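Local coordinates for amidase, hydantoinase/carbamoylase family (Burkholderia vietnamiensis, PDB 5I4M), which probably hydrolyses N-carbamoyl-L-amino acids as a two-zinc amidohydrolase of the peptidase M20 family, at residues D230-R235 with R309-A314; L58-R63 with A189-A194; T23-D28 with V420-M425. All coordinates share one frame; numbering follows the deposited sequence.

From the N terminus, residues 23-28 come first and wait for their partner until helix 411-429 near the C terminus, so contact 3 closes a loop of 391 intervening residues. Both other contacts fall within that loop. Contact 2 opens at 58-63 on helix 57-72 and closes at 189-194, at the end of helix 184-191. Contact 1 follows in series, joining 230-235 on strand 225-242 to 309-314, where strand 297-310 leads into helix 313-334. None of the loops cross. Contacts 1 and 2 lie on opposite sides of the chain's centre, their centres about 32 Å apart; contact 1 alone reaches the bound 3-phosphoglycerate.

Contact 1 (D230-R235 with R309-A314); sequences DAQGQR and RHPDDA. With 3PG (3-phosphoglyceric acid), chain E.
The R309 guanidinium carries the Q234 amide over one face, with Q234 CD 3.4 Å above the guanidinium plane and displaced toward its rim; the two planes are 31° apart. At its edge lies the carboxylate of 3-phosphoglycerate, gripped by two bonds: R309 NH1 to O2 at 2.8 Å and R309 NH2 to O1 at 2.8 Å. NH1 also bonds G376 O. Q234 NE2 adds a weak bond to the same O2 at 3.3 Å, and H247 and N296 of the second subunit also bind the ligand. The arginine and glutamine run side by side in the same direction, and R309, extended from CG to NE, carries its charged end to the ligand. D307 pairs with R309 NE, while W236 NE1 holds Q234 OE1, so second-shell residues fix both groups. Q232 crosses R309 at about a right angle; Q232 NE2, 3.4 Å from R309 CB, is bonded to G376 O.

Backbone evidence defines the pairing: G233 and H310 form an antiparallel hydrogen-bonded pair, with G233 N to H310 O at 3.0 Å and H310 N to G233 O at 3.1 Å. Q234 and R309 are the adjoining non-hydrogen-bonded pair, which places both side chains on the ligand face. A water joins R235 NH2 to D313 O and OD1. The carboxylate grip is consistent with substrate recognition in relatives.

Strand 225-242 is thus held between strand 297-310 and, through Q234 and Y346, strand 337-350, while helix 313-334 packs on H310 and R235.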
ATOM      1  N   ASP A 230     -27.146 -18.371 -15.177  1.00  9.34           N
ATOM      2  CA  ASP A 230     -27.270 -17.452 -14.054  1.00 11.31           C
ATOM      3  C   ASP A 230     -25.926 -16.776 -13.835  1.00 10.17           C
ATOM      4  O   ASP A 230     -24.894 -17.219 -14.341  1.00  9.22           O
ATOM      5  CB  ASP A 230     -27.676 -18.174 -12.763  1.00 13.50           C
ATOM      6  CG  ASP A 230     -28.988 -18.911 -12.885  1.00 14.91           C
ATOM      7  OD1 ASP A 230     -28.979 -20.071 -13.359  1.00 12.84           O
ATOM      8  OD2 ASP A 230     -30.025 -18.342 -12.470  1.00 12.95           O
ATOM      9  N   ALA A 231     -25.947 -15.704 -13.054  1.00  7.87           N
ATOM     10  CA  ALA A 231     -24.733 -15.026 -12.622  1.00  7.50           C
ATOM     11  C   ALA A 231     -24.883 -14.748 -11.136  1.00  7.54           C
ATOM     12  O   ALA A 231     -25.930 -14.256 -10.709  1.00  8.97           O
ATOM     13  CB  ALA A 231     -24.506 -13.725 -13.396  1.00  7.30           C
ATOM     14  N   GLN A 232     -23.867 -15.090 -10.347  1.00 10.34           N
ATOM     15  CA  GLN A 232     -24.046 -14.962  -8.912  1.00  8.91           C
ATOM     16  C   GLN A 232     -24.051 -13.487  -8.516  1.00  8.49           C
ATOM     17  O   GLN A 232     -23.638 -12.615  -9.278  1.00  9.52           O
ATOM     18  CB  GLN A 232     -22.959 -15.730  -8.160  1.00  9.59           C
ATOM     19  CG  GLN A 232     -21.597 -15.072  -8.152  1.00  9.21           C
ATOM     20  CD  GLN A 232     -20.630 -15.815  -7.243  1.00 10.13           C
ATOM     21  OE1 GLN A 232     -21.049 -16.479  -6.292  1.00 10.55           O
ATOM     22  NE2 GLN A 232     -19.343 -15.724  -7.542  1.00  7.68           N
ATOM     23  N   GLY A 233     -24.556 -13.206  -7.308  1.00  7.69           N
ATOM     24  CA  GLY A 233     -24.607 -11.841  -6.822  1.00 10.43           C
ATOM     25  C   GLY A 233     -23.318 -11.430  -6.127  1.00 11.30           C
ATOM     26  O   GLY A 233     -22.505 -12.275  -5.750  1.00 10.42           O
ATOM     27  N   GLN A 234     -23.148 -10.116  -5.954  1.00  9.71           N
ATOM     28  CA  GLN A 234     -21.947  -9.570  -5.335  1.00  7.94           C
ATOM     29  C   GLN A 234     -22.300  -8.410  -4.415  1.00  6.79           C
ATOM     30  O   GLN A 234     -23.272  -7.684  -4.644  1.00  6.99           O
ATOM     31  CB  GLN A 234     -20.943  -9.059  -6.371  1.00  8.68           C
ATOM     32  CG  GLN A 234     -20.585 -10.053  -7.463  1.00  9.02           C
ATOM     33  CD  GLN A 234     -19.296  -9.665  -8.168  1.00 10.83           C
ATOM     34  OE1 GLN A 234     -18.286  -9.416  -7.523  1.00  8.85           O
ATOM     35  NE2 GLN A 234     -19.333  -9.594  -9.494  1.00  8.19           N
ATOM     36  N   ARG A 235     -21.485  -8.244  -3.378  1.00  8.50           N
ATOM     37  CA  ARG A 235     -21.474  -7.057  -2.537  1.00  8.80           C
ATOM     38  C   ARG A 235     -20.018  -6.658  -2.355  1.00  7.11           C
ATOM     39  O   ARG A 235     -19.205  -7.490  -1.950  1.00  6.78           O
ATOM     40  CB  ARG A 235     -22.127  -7.324  -1.166  1.00 11.59           C
ATOM     41  CG  ARG A 235     -23.663  -7.513  -1.187  1.00  9.18           C
ATOM     42  CD  ARG A 235     -24.185  -7.908   0.206  1.00  9.00           C
ATOM     43  NE  ARG A 235     -25.618  -8.205   0.220  1.00  8.91           N
ATOM     44  CZ  ARG A 235     -26.540  -7.404   0.740  1.00 13.30           C
ATOM     45  NH1 ARG A 235     -26.176  -6.251   1.295  1.00 16.25           N
ATOM     46  NH2 ARG A 235     -27.827  -7.761   0.722  1.00 11.97           N
ATOM     47  N   ARG A 309     -19.318 -12.674  -2.653  1.00  9.42           N
ATOM     48  CA  ARG A 309     -20.174 -13.174  -3.728  1.00 10.70           C
ATOM     49  C   ARG A 309     -20.855 -14.462  -3.285  1.00  8.26           C
ATOM     50  O   ARG A 309     -20.270 -15.261  -2.547  1.00  8.52           O
ATOM     51  CB  ARG A 309     -19.371 -13.453  -5.013  1.00  6.90           C
ATOM     52  CG  ARG A 309     -18.305 -12.404  -5.276  1.00  6.31           C
ATOM     53  CD  ARG A 309     -17.572 -12.658  -6.581  1.00  7.50           C
ATOM     54  NE  ARG A 309     -16.539 -11.644  -6.740  1.00  7.06           N
ATOM     55  CZ  ARG A 309     -16.085 -11.218  -7.911  1.00 11.57           C
ATOM     56  NH1 ARG A 309     -16.562 -11.737  -9.040  1.00  6.33           N
ATOM     57  NH2 ARG A 309     -15.182 -10.249  -7.949  1.00  8.72           N
ATOM     58  N   HIS A 310     -22.095 -14.656  -3.743  1.00  8.84           N
ATOM     59  CA  HIS A 310     -22.775 -15.934  -3.552  1.00  8.00           C
ATOM     60  C   HIS A 310     -23.904 -16.044  -4.565  1.00  8.13           C
ATOM     61  O   HIS A 310     -24.498 -15.022  -4.941  1.00  8.52           O
ATOM     62  CB  HIS A 310     -23.326 -16.075  -2.119  1.00  8.40           C
ATOM     63  CG  HIS A 310     -23.614 -17.491  -1.726  1.00 10.35           C
ATOM     64  ND1 HIS A 310     -24.798 -18.123  -2.037  1.00  9.67           N
ATOM     65  CD2 HIS A 310     -22.861 -18.406  -1.068  1.00 10.15           C
ATOM     66  CE1 HIS A 310     -24.763 -19.367  -1.597  1.00 14.31           C
ATOM     67  NE2 HIS A 310     -23.599 -19.565  -1.002  1.00  9.63           N
ATOM     68  N   PRO A 311     -24.226 -17.257  -5.026  1.00  8.98           N
ATOM     69  CA  PRO A 311     -25.343 -17.413  -5.972  1.00  9.50           C
ATOM     70  C   PRO A 311     -26.712 -17.264  -5.341  1.00 11.36           C
ATOM     71  O   PRO A 311     -27.704 -17.228  -6.077  1.00 11.74           O
ATOM     72  CB  PRO A 311     -25.157 -18.838  -6.506  1.00 13.46           C
ATOM     73  CG  PRO A 311     -24.378 -19.546  -5.404  1.00 14.75           C
ATOM     74  CD  PRO A 311     -23.439 -18.499  -4.895  1.00 11.24           C
ATOM     75  N   ASP A 312     -26.804 -17.212  -4.018  1.00 10.73           N
ATOM     76  CA  ASP A 312     -28.080 -17.081  -3.328  1.00 12.48           C
ATOM     77  C   ASP A 312     -28.115 -15.748  -2.595  1.00 10.26           C
ATOM     78  O   ASP A 312     -27.246 -15.476  -1.762  1.00  9.45           O
ATOM     79  CB  ASP A 312     -28.295 -18.243  -2.360  1.00 12.46           C
ATOM     80  CG  ASP A 312     -29.620 -18.150  -1.659  1.00 18.12           C
ATOM     81  OD1 ASP A 312     -29.717 -17.350  -0.713  1.00 18.97           O
ATOM     82  OD2 ASP A 312     -30.568 -18.854  -2.064  1.00 18.23           O
ATOM     83  N   ASP A 313     -29.133 -14.930  -2.889  1.00 12.03           N
ATOM     84  CA  ASP A 313     -29.195 -13.582  -2.321  1.00 12.26           C
ATOM     85  C   ASP A 313     -29.275 -13.613  -0.795  1.00 13.19           C
ATOM     86  O   ASP A 313     -28.662 -12.783  -0.113  1.00  9.82           O
ATOM     87  CB  ASP A 313     -30.392 -12.825  -2.908  1.00 13.47           C
ATOM     88  CG  ASP A 313     -30.280 -11.316  -2.734  1.00 17.44           C
ATOM     89  OD1 ASP A 313     -29.193 -10.757  -2.986  1.00 11.65           O
ATOM     90  OD2 ASP A 313     -31.280 -10.685  -2.328  1.00 17.86           O
ATOM     91  N   ALA A 314     -30.018 -14.571  -0.238  1.00 10.58           N
ATOM     92  CA  ALA A 314     -30.153 -14.639   1.216  1.00 12.04           C
ATOM     93  C   ALA A 314     -28.828 -14.994   1.885  1.00 10.75           C
ATOM     94  O   ALA A 314     -28.509 -14.472   2.961  1.00 10.82           O
ATOM     95  CB  ALA A 314     -31.235 -15.652   1.599  1.00 11.74           C
TER
HETATM   96  C1  3PG E 503     -15.814  -9.086 -11.221  0.84 11.34           C
HETATM   97  O1  3PG E 503     -14.845  -8.991 -10.446  0.84  7.50           O
HETATM   98  O2  3PG E 503     -16.550 -10.096 -11.261  0.84  7.96           O
HETATM   99  C2  3PG E 503     -16.096  -7.928 -12.133  0.84 16.11           C
HETATM  100  O3  3PG E 503     -17.461  -7.971 -12.586  0.84 23.09           O
HETATM  101  C3  3PG E 503     -15.172  -8.030 -13.325  0.84 12.18           C
HETATM  102  O1P 3PG E 503     -15.488  -9.210 -14.066  0.84 10.20           O
HETATM  103  P   3PG E 503     -14.414  -9.773 -15.167  0.84 21.06           P
HETATM  104  O2P 3PG E 503     -13.945  -8.575 -15.956  0.84 12.66           O
HETATM  105  O3P 3PG E 503     -13.309 -10.381 -14.314  0.84  7.41           O
HETATM  106  O4P 3PG E 503     -15.241 -10.767 -16.002  0.84 15.10           O
HETATM  107  O   HOH W   1     -27.699 -10.224  -0.807  1.00 10.90           O

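Contact 2 (L58-R63 with A189-A194)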
ATOM      1  N   LEU A  58      -3.468   3.296 -22.943  1.00 11.15           N
ATOM      2  CA  LEU A  58      -3.488   1.949 -23.515  1.00 10.84           C
ATOM      3  C   LEU A  58      -4.915   1.498 -23.811  1.00 11.81           C
ATOM      4  O   LEU A  58      -5.182   0.916 -24.867  1.00  9.60           O
ATOM      5  CB  LEU A  58      -2.784   0.963 -22.579  1.00  9.65           C
ATOM      6  CG  LEU A  58      -1.280   1.217 -22.427  1.00 11.02           C
ATOM      7  CD1 LEU A  58      -0.677   0.373 -21.293  1.00 12.52           C
ATOM      8  CD2 LEU A  58      -0.575   0.920 -23.736  1.00 13.06           C
ATOM      9  N   ASP A  59      -5.843   1.760 -22.889  1.00  7.92           N
ATOM     10  CA  ASP A  59      -7.258   1.494 -23.150  1.00  8.38           C
ATOM     11  C   ASP A  59      -7.728   2.264 -24.380  1.00  9.73           C
ATOM     12  O   ASP A  59      -8.426   1.715 -25.240  1.00 11.92           O
ATOM     13  CB  ASP A  59      -8.077   1.878 -21.912  1.00  7.24           C
ATOM     14  CG  ASP A  59      -9.506   1.350 -21.935  1.00 20.29           C
ATOM     15  OD1 ASP A  59      -9.736   0.240 -22.462  1.00 19.41           O
ATOM     16  OD2 ASP A  59     -10.401   2.034 -21.386  1.00 13.35           O
ATOM     17  N   LYS A  60      -7.315   3.530 -24.491  1.00  9.26           N
ATOM     18  CA  LYS A  60      -7.639   4.347 -25.659  1.00 10.28           C
ATOM     19  C   LYS A  60      -7.167   3.689 -26.947  1.00 12.21           C
ATOM     20  O   LYS A  60      -7.899   3.671 -27.941  1.00  9.14           O
ATOM     21  CB  LYS A  60      -7.003   5.738 -25.523  1.00 11.84           C
ATOM     22  CG  LYS A  60      -7.161   6.626 -26.755  1.00 10.15           C
ATOM     23  CD  LYS A  60      -6.334   7.913 -26.650  1.00 10.96           C
ATOM     24  CE  LYS A  60      -6.534   8.836 -27.857  1.00 11.78           C
ATOM     25  NZ  LYS A  60      -6.069   8.178 -29.115  1.00 12.10           N
ATOM     26  N   ALA A  61      -5.937   3.163 -26.955  1.00  9.16           N
ATOM     27  CA  ALA A  61      -5.398   2.582 -28.181  1.00 10.56           C
ATOM     28  C   ALA A  61      -6.153   1.319 -28.580  1.00  9.53           C
ATOM     29  O   ALA A  61      -6.409   1.095 -29.772  1.00 10.90           O
ATOM     30  CB  ALA A  61      -3.900   2.297 -28.024  1.00  9.85           C
ATOM     31  N   ALA A  62      -6.530   0.482 -27.611  1.00 11.24           N
ATOM     32  CA  ALA A  62      -7.306  -0.706 -27.961  1.00 11.95           C
ATOM     33  C   ALA A  62      -8.661  -0.323 -28.550  1.00 12.39           C
ATOM     34  O   ALA A  62      -9.107  -0.916 -29.543  1.00  9.65           O
ATOM     35  CB  ALA A  62      -7.501  -1.616 -26.742  1.00  8.36           C
ATOM     36  N   ARG A  63      -9.341   0.648 -27.931  1.00  9.06           N
ATOM     37  CA  ARG A  63     -10.586   1.173 -28.486  1.00  8.32           C
ATOM     38  C   ARG A  63     -10.389   1.694 -29.904  1.00  8.80           C
ATOM     39  O   ARG A  63     -11.141   1.334 -30.821  1.00 11.38           O
ATOM     40  CB  ARG A  63     -11.125   2.293 -27.593  1.00 10.67           C
ATOM     41  CG  ARG A  63     -11.597   1.848 -26.221  1.00 10.79           C
ATOM     42  CD  ARG A  63     -11.606   3.041 -25.249  1.00 11.34           C
ATOM     43  NE  ARG A  63     -12.362   2.689 -24.055  1.00  9.28           N
ATOM     44  CZ  ARG A  63     -13.634   3.012 -23.834  1.00 11.74           C
ATOM     45  NH1 ARG A  63     -14.311   3.754 -24.712  1.00  8.54           N
ATOM     46  NH2 ARG A  63     -14.225   2.603 -22.715  1.00 11.31           N
ATOM     47  N   ALA A 189     -13.016  12.331 -21.309  1.00 11.28           N
ATOM     48  CA  ALA A 189     -12.681  13.496 -22.119  1.00 14.94           C
ATOM     49  C   ALA A 189     -11.213  13.471 -22.530  1.00 16.04           C
ATOM     50  O   ALA A 189     -10.874  13.808 -23.671  1.00 16.51           O
ATOM     51  CB  ALA A 189     -13.013  14.784 -21.361  1.00 15.24           C
ATOM     52  N   ARG A 190     -10.330  13.031 -21.628  1.00 13.30           N
ATOM     53  CA  ARG A 190      -8.902  13.049 -21.921  1.00 18.10           C
ATOM     54  C   ARG A 190      -8.559  12.140 -23.092  1.00 17.52           C
ATOM     55  O   ARG A 190      -7.766  12.520 -23.961  1.00 15.84           O
ATOM     56  CB  ARG A 190      -8.088  12.643 -20.690  1.00 16.42           C
ATOM     57  CG  ARG A 190      -6.590  12.876 -20.875  1.00 15.15           C
ATOM     58  CD  ARG A 190      -5.798  12.410 -19.675  1.00 16.16           C
ATOM     59  NE  ARG A 190      -5.947  10.976 -19.474  1.00 17.18           N
ATOM     60  CZ  ARG A 190      -5.286  10.061 -20.176  1.00 18.96           C
ATOM     61  NH1 ARG A 190      -4.434  10.443 -21.119  1.00 18.07           N
ATOM     62  NH2 ARG A 190      -5.479   8.767 -19.938  1.00 18.53           N
ATOM     63  N   ILE A 191      -9.138  10.934 -23.134  1.00 15.55           N
ATOM     64  CA  ILE A 191      -8.811   9.982 -24.193  1.00 14.49           C
ATOM     65  C   ILE A 191      -9.751  10.091 -25.382  1.00 17.47           C
ATOM     66  O   ILE A 191      -9.646   9.288 -26.318  1.00 12.97           O
ATOM     67  CB  ILE A 191      -8.804   8.517 -23.696  1.00 14.50           C
ATOM     68  CG1 ILE A 191     -10.211   8.040 -23.302  1.00  9.94           C
ATOM     69  CG2 ILE A 191      -7.809   8.341 -22.552  1.00 12.91           C
ATOM     70  CD1 ILE A 191     -10.339   6.510 -23.327  1.00 12.86           C
ATOM     71  N   GLY A 192     -10.674  11.045 -25.371  1.00 13.04           N
ATOM     72  CA  GLY A 192     -11.489  11.275 -26.543  1.00 17.89           C
ATOM     73  C   GLY A 192     -12.702  10.393 -26.666  1.00 15.61           C
ATOM     74  O   GLY A 192     -13.239  10.253 -27.770  1.00 14.25           O
ATOM     75  N   TYR A 193     -13.164   9.794 -25.563  1.00 12.08           N
ATOM     76  CA  TYR A 193     -14.349   8.947 -25.578  1.00 10.43           C
ATOM     77  C   TYR A 193     -15.463   9.497 -24.690  1.00 14.48           C
ATOM     78  O   TYR A 193     -16.303   8.738 -24.206  1.00 14.34           O
ATOM     79  CB  TYR A 193     -13.992   7.511 -25.188  1.00  9.37           C
ATOM     80  CG  TYR A 193     -13.403   6.769 -26.371  1.00 15.39           C
ATOM     81  CD1 TYR A 193     -14.214   6.065 -27.257  1.00 13.58           C
ATOM     82  CD2 TYR A 193     -12.042   6.824 -26.635  1.00 11.82           C
ATOM     83  CE1 TYR A 193     -13.669   5.404 -28.371  1.00 13.24           C
ATOM     84  CE2 TYR A 193     -11.501   6.178 -27.739  1.00  9.59           C
ATOM     85  CZ  TYR A 193     -12.312   5.474 -28.596  1.00 12.91           C
ATOM     86  OH  TYR A 193     -11.741   4.843 -29.683  1.00 12.35           O
ATOM     87  N   ALA A 194     -15.493  10.813 -24.479  1.00 13.83           N
ATOM     88  CA  ALA A 194     -16.657  11.457 -23.859  1.00 16.31           C
ATOM     89  C   ALA A 194     -17.687  11.659 -24.958  1.00 13.32           C
ATOM     90  O   ALA A 194     -17.752  12.710 -25.597  1.00 19.17           O
ATOM     91  CB  ALA A 194     -16.274  12.775 -23.194  1.00 20.36           C
TER
HETATM   92  O   HOH W   2      -9.336   8.393 -29.475  1.00 26.15           O
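K60 and I191 bring their CA atoms to 5.9 Å where helix 57-72 passes the C-terminal turn of helix 184-191, which closes in a Schellman motif with G192 at positive phi. The K60 and I191 side chains slide past each other in opposite directions, their CB atoms 3.8 Å apart. Chi1 of K60 (174°) sets CG anti to the backbone N; the chain then stays extended through CE and bends only at chi4. K60 CE lies 3.5 Å from I191 O. A water accepts a weak bond from K60 NZ and donates to that same carbonyl, while D64 supplies the salt-bridge partner of NZ.

The second half of the contact is R63 against Y193, which also pass each other in opposite senses. R63 CD sits over the centre of the Y193 ring, 4.0 Å from the centroid and 11° off the normal, a CH-pi contact. Farther along, CZ lies 4.9 Å from that centroid, over the same face, as a cation-pi interaction. The guanidinium is not stacked flat, because its plane stands 67° from the ring; NH1 reaches within 3.4 Å of Y193 CD1. At the other end of the ring, Y193 OH is 3.4 Å from R63 CB and hydrogen-bonds D64.

The arginine head is held by a salt bridge to D59, whose NE to OD2 hydrogen bond, 3.4 Å, is weak, and by G83 O and T147 OG1. K60 on I191 and R63 on Y193 pack helix 57-72 against the end of helix 184-191; V85 of strand 85-89 touches R63 and Y193, and L55, in the loop before helix 57-72, touches I191.

Contact 3 (T23-D28 with V420-M425)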
ATOM      1  N   THR A  23     -23.502 -26.449 -40.396  1.00 37.66           N
ATOM      2  CA  THR A  23     -22.337 -25.773 -39.846  1.00 32.40           C
ATOM      3  C   THR A  23     -21.569 -24.982 -40.896  1.00 31.60           C
ATOM      4  O   THR A  23     -20.465 -24.514 -40.612  1.00 31.10           O
ATOM      5  CB  THR A  23     -21.413 -26.792 -39.179  1.00 31.68           C
ATOM      6  OG1 THR A  23     -21.105 -27.829 -40.114  1.00 38.56           O
ATOM      7  CG2 THR A  23     -22.091 -27.415 -37.970  1.00 29.89           C
ATOM      8  N   SER A  24     -22.131 -24.817 -42.099  1.00 31.88           N
ATOM      9  CA  SER A  24     -21.421 -24.110 -43.164  1.00 35.13           C
ATOM     10  C   SER A  24     -21.196 -22.641 -42.822  1.00 34.72           C
ATOM     11  O   SER A  24     -20.244 -22.027 -43.316  1.00 31.52           O
ATOM     12  CB  SER A  24     -22.189 -24.238 -44.477  1.00 37.03           C
ATOM     13  OG  SER A  24     -23.547 -23.883 -44.301  1.00 41.69           O
ATOM     14  N   ILE A  25     -22.051 -22.061 -41.987  1.00 26.63           N
ATOM     15  CA  ILE A  25     -21.867 -20.696 -41.515  1.00 24.20           C
ATOM     16  C   ILE A  25     -21.049 -20.768 -40.230  1.00 23.01           C
ATOM     17  O   ILE A  25     -21.561 -21.156 -39.178  1.00 24.42           O
ATOM     18  CB  ILE A  25     -23.210 -19.997 -41.284  1.00 26.63           C
ATOM     19  CG1 ILE A  25     -24.040 -20.017 -42.569  1.00 31.95           C
ATOM     20  CG2 ILE A  25     -22.996 -18.573 -40.783  1.00 27.32           C
ATOM     21  CD1 ILE A  25     -25.416 -19.435 -42.395  1.00 33.30           C
ATOM     22  N   LYS A  26     -19.772 -20.403 -40.310  1.00 26.17           N
ATOM     23  CA  LYS A  26     -18.889 -20.555 -39.164  1.00 16.20           C
ATOM     24  C   LYS A  26     -17.822 -19.471 -39.201  1.00 15.47           C
ATOM     25  O   LYS A  26     -17.596 -18.828 -40.228  1.00 17.30           O
ATOM     26  CB  LYS A  26     -18.252 -21.951 -39.128  1.00 26.33           C
ATOM     27  CG  LYS A  26     -17.568 -22.378 -40.421  1.00 32.40           C
ATOM     28  CD  LYS A  26     -16.957 -23.774 -40.280  1.00 35.59           C
ATOM     29  CE  LYS A  26     -16.095 -24.138 -41.481  1.00 43.47           C
ATOM     30  NZ  LYS A  26     -16.902 -24.318 -42.719  1.00 48.17           N
ATOM     31  N   VAL A  27     -17.177 -19.267 -38.057  1.00 14.59           N
ATOM     32  CA  VAL A  27     -16.217 -18.178 -37.942  1.00 13.90           C
ATOM     33  C   VAL A  27     -14.898 -18.577 -38.594  1.00 14.29           C
ATOM     34  O   VAL A  27     -14.641 -19.751 -38.889  1.00 15.06           O
ATOM     35  CB  VAL A  27     -16.007 -17.770 -36.472  1.00 14.95           C
ATOM     36  CG1 VAL A  27     -17.325 -17.342 -35.851  1.00 15.98           C
ATOM     37  CG2 VAL A  27     -15.394 -18.915 -35.693  1.00 12.97           C
ATOM     38  N   ASP A  28     -14.065 -17.569 -38.841  1.00 13.96           N
ATOM     39  CA  ASP A  28     -12.673 -17.751 -39.246  1.00 17.49           C
ATOM     40  C   ASP A  28     -11.858 -17.777 -37.957  1.00 17.02           C
ATOM     41  O   ASP A  28     -11.540 -16.730 -37.393  1.00 15.50           O
ATOM     42  CB  ASP A  28     -12.249 -16.618 -40.179  1.00 20.27           C
ATOM     43  CG  ASP A  28     -10.841 -16.787 -40.736  1.00 21.96           C
ATOM     44  OD1 ASP A  28      -9.980 -17.414 -40.079  1.00 17.89           O
ATOM     45  OD2 ASP A  28     -10.597 -16.262 -41.846  1.00 22.44           O
ATOM     46  N   VAL A 420     -20.584 -20.498 -31.403  1.00 10.21           N
ATOM     47  CA  VAL A 420     -21.833 -20.533 -30.650  1.00 12.38           C
ATOM     48  C   VAL A 420     -22.435 -19.136 -30.563  1.00 12.94           C
ATOM     49  O   VAL A 420     -23.646 -18.950 -30.741  1.00 14.95           O
ATOM     50  CB  VAL A 420     -21.577 -21.148 -29.263  1.00 12.69           C
ATOM     51  CG1 VAL A 420     -22.796 -20.982 -28.366  1.00  9.68           C
ATOM     52  CG2 VAL A 420     -21.204 -22.625 -29.422  1.00 11.96           C
ATOM     53  N   LEU A 421     -21.600 -18.131 -30.299  1.00  9.65           N
ATOM     54  CA  LEU A 421     -22.079 -16.751 -30.297  1.00 12.69           C
ATOM     55  C   LEU A 421     -22.681 -16.386 -31.648  1.00  9.97           C
ATOM     56  O   LEU A 421     -23.768 -15.806 -31.723  1.00 12.77           O
ATOM     57  CB  LEU A 421     -20.931 -15.798 -29.955  1.00 10.03           C
ATOM     58  CG  LEU A 421     -21.305 -14.315 -29.974  1.00 11.31           C
ATOM     59  CD1 LEU A 421     -22.250 -14.014 -28.818  1.00  9.05           C
ATOM     60  CD2 LEU A 421     -20.067 -13.406 -29.917  1.00  9.33           C
ATOM     61  N   LEU A 422     -21.973 -16.719 -32.730  1.00 11.54           N
ATOM     62  CA  LEU A 422     -22.461 -16.450 -34.079  1.00 12.65           C
ATOM     63  C   LEU A 422     -23.865 -16.995 -34.288  1.00 10.93           C
ATOM     64  O   LEU A 422     -24.761 -16.278 -34.750  1.00 15.40           O
ATOM     65  CB  LEU A 422     -21.502 -17.059 -35.107  1.00 11.04           C
ATOM     66  CG  LEU A 422     -21.931 -17.035 -36.576  1.00 14.26           C
ATOM     67  CD1 LEU A 422     -22.118 -15.598 -37.060  1.00 14.07           C
ATOM     68  CD2 LEU A 422     -20.912 -17.780 -37.456  1.00 14.82           C
ATOM     69  N   HIS A 423     -24.083 -18.267 -33.961  1.00 11.27           N
ATOM     70  CA  HIS A 423     -25.387 -18.838 -34.265  1.00 11.20           C
ATOM     71  C   HIS A 423     -26.462 -18.428 -33.275  1.00 16.70           C
ATOM     72  O   HIS A 423     -27.625 -18.277 -33.672  1.00 18.00           O
ATOM     73  CB  HIS A 423     -25.279 -20.348 -34.394  1.00 14.57           C
ATOM     74  CG  HIS A 423     -24.844 -20.752 -35.763  1.00 17.05           C
ATOM     75  ND1 HIS A 423     -25.742 -21.023 -36.772  1.00 22.52           N
ATOM     76  CD2 HIS A 423     -23.615 -20.805 -36.327  1.00 16.88           C
ATOM     77  CE1 HIS A 423     -25.079 -21.293 -37.884  1.00 26.13           C
ATOM     78  NE2 HIS A 423     -23.787 -21.167 -37.641  1.00 22.50           N
ATOM     79  N   ALA A 424     -26.114 -18.227 -32.007  1.00 14.45           N
ATOM     80  CA  ALA A 424     -27.101 -17.704 -31.071  1.00 12.13           C
ATOM     81  C   ALA A 424     -27.556 -16.318 -31.495  1.00 16.39           C
ATOM     82  O   ALA A 424     -28.752 -16.002 -31.448  1.00 16.72           O
ATOM     83  CB  ALA A 424     -26.526 -17.676 -29.656  1.00 11.49           C
ATOM     84  N   MET A 425     -26.615 -15.475 -31.916  1.00 12.96           N
ATOM     85  CA  MET A 425     -26.977 -14.148 -32.400  1.00 14.04           C
ATOM     86  C   MET A 425     -27.788 -14.241 -33.682  1.00 16.58           C
ATOM     87  O   MET A 425     -28.807 -13.555 -33.836  1.00 17.89           O
ATOM     88  CB  MET A 425     -25.723 -13.303 -32.618  1.00 10.59           C
ATOM     89  CG  MET A 425     -25.007 -12.933 -31.332  1.00 13.00           C
ATOM     90  SD  MET A 425     -23.635 -11.822 -31.685  1.00 15.59           S
ATOM     91  CE  MET A 425     -24.511 -10.355 -32.233  1.00 18.27           C
TER
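In L422, chi1 puts CG anti to the backbone N and chi2 (61°) sets the methyls, of which CD2 makes the contacts with I25, K26 and V27. In H423, chi2 of -91° turns the imidazole so that NE2 faces the I25 carbonyl. The result is one hydrogen bond, H423 NE2 to I25 O, 2.7 Å long with an angle of 162° at the hydrogen. The oxygen lies at the ring edge, in the imidazole plane, and the donor is only modestly tilted from the carbonyl plane.

Around this bond the packing is centred on a single methyl. L422 CD2 meets I25 CG2 at 4.0 Å and V27 CG1 at 4.0 Å. It also lies 3.8 Å from K26 CA, so it sits against the main chain between the two branched side chains. I25 and L422 cross at about a right angle, whereas V27 and L422 slide past each other in opposite directions. A further contact to the imidazole comes from I25 CB, 3.9 Å from H423 NE2.

The flanks of the contact belong to neighbouring helices: V126 of helix 117-132 touches L422, and A362 of helix 353-365 touches H423, whose ring also meets that of F366. N419 OD1, one turn before H423, accepts from V27 N.

Residues 23-28 form no regular structure, yet two of their backbone groups, the I25 carbonyl and the V27 amide, are bound by side chains of one helix. Since NE2 is the donor, it must carry a hydrogen in this arrangement. One directional bond to a backbone carbonyl, flanked by the L422 CD2 contacts, thus ties the irregular segment to helix 411-429, away from the zinc site.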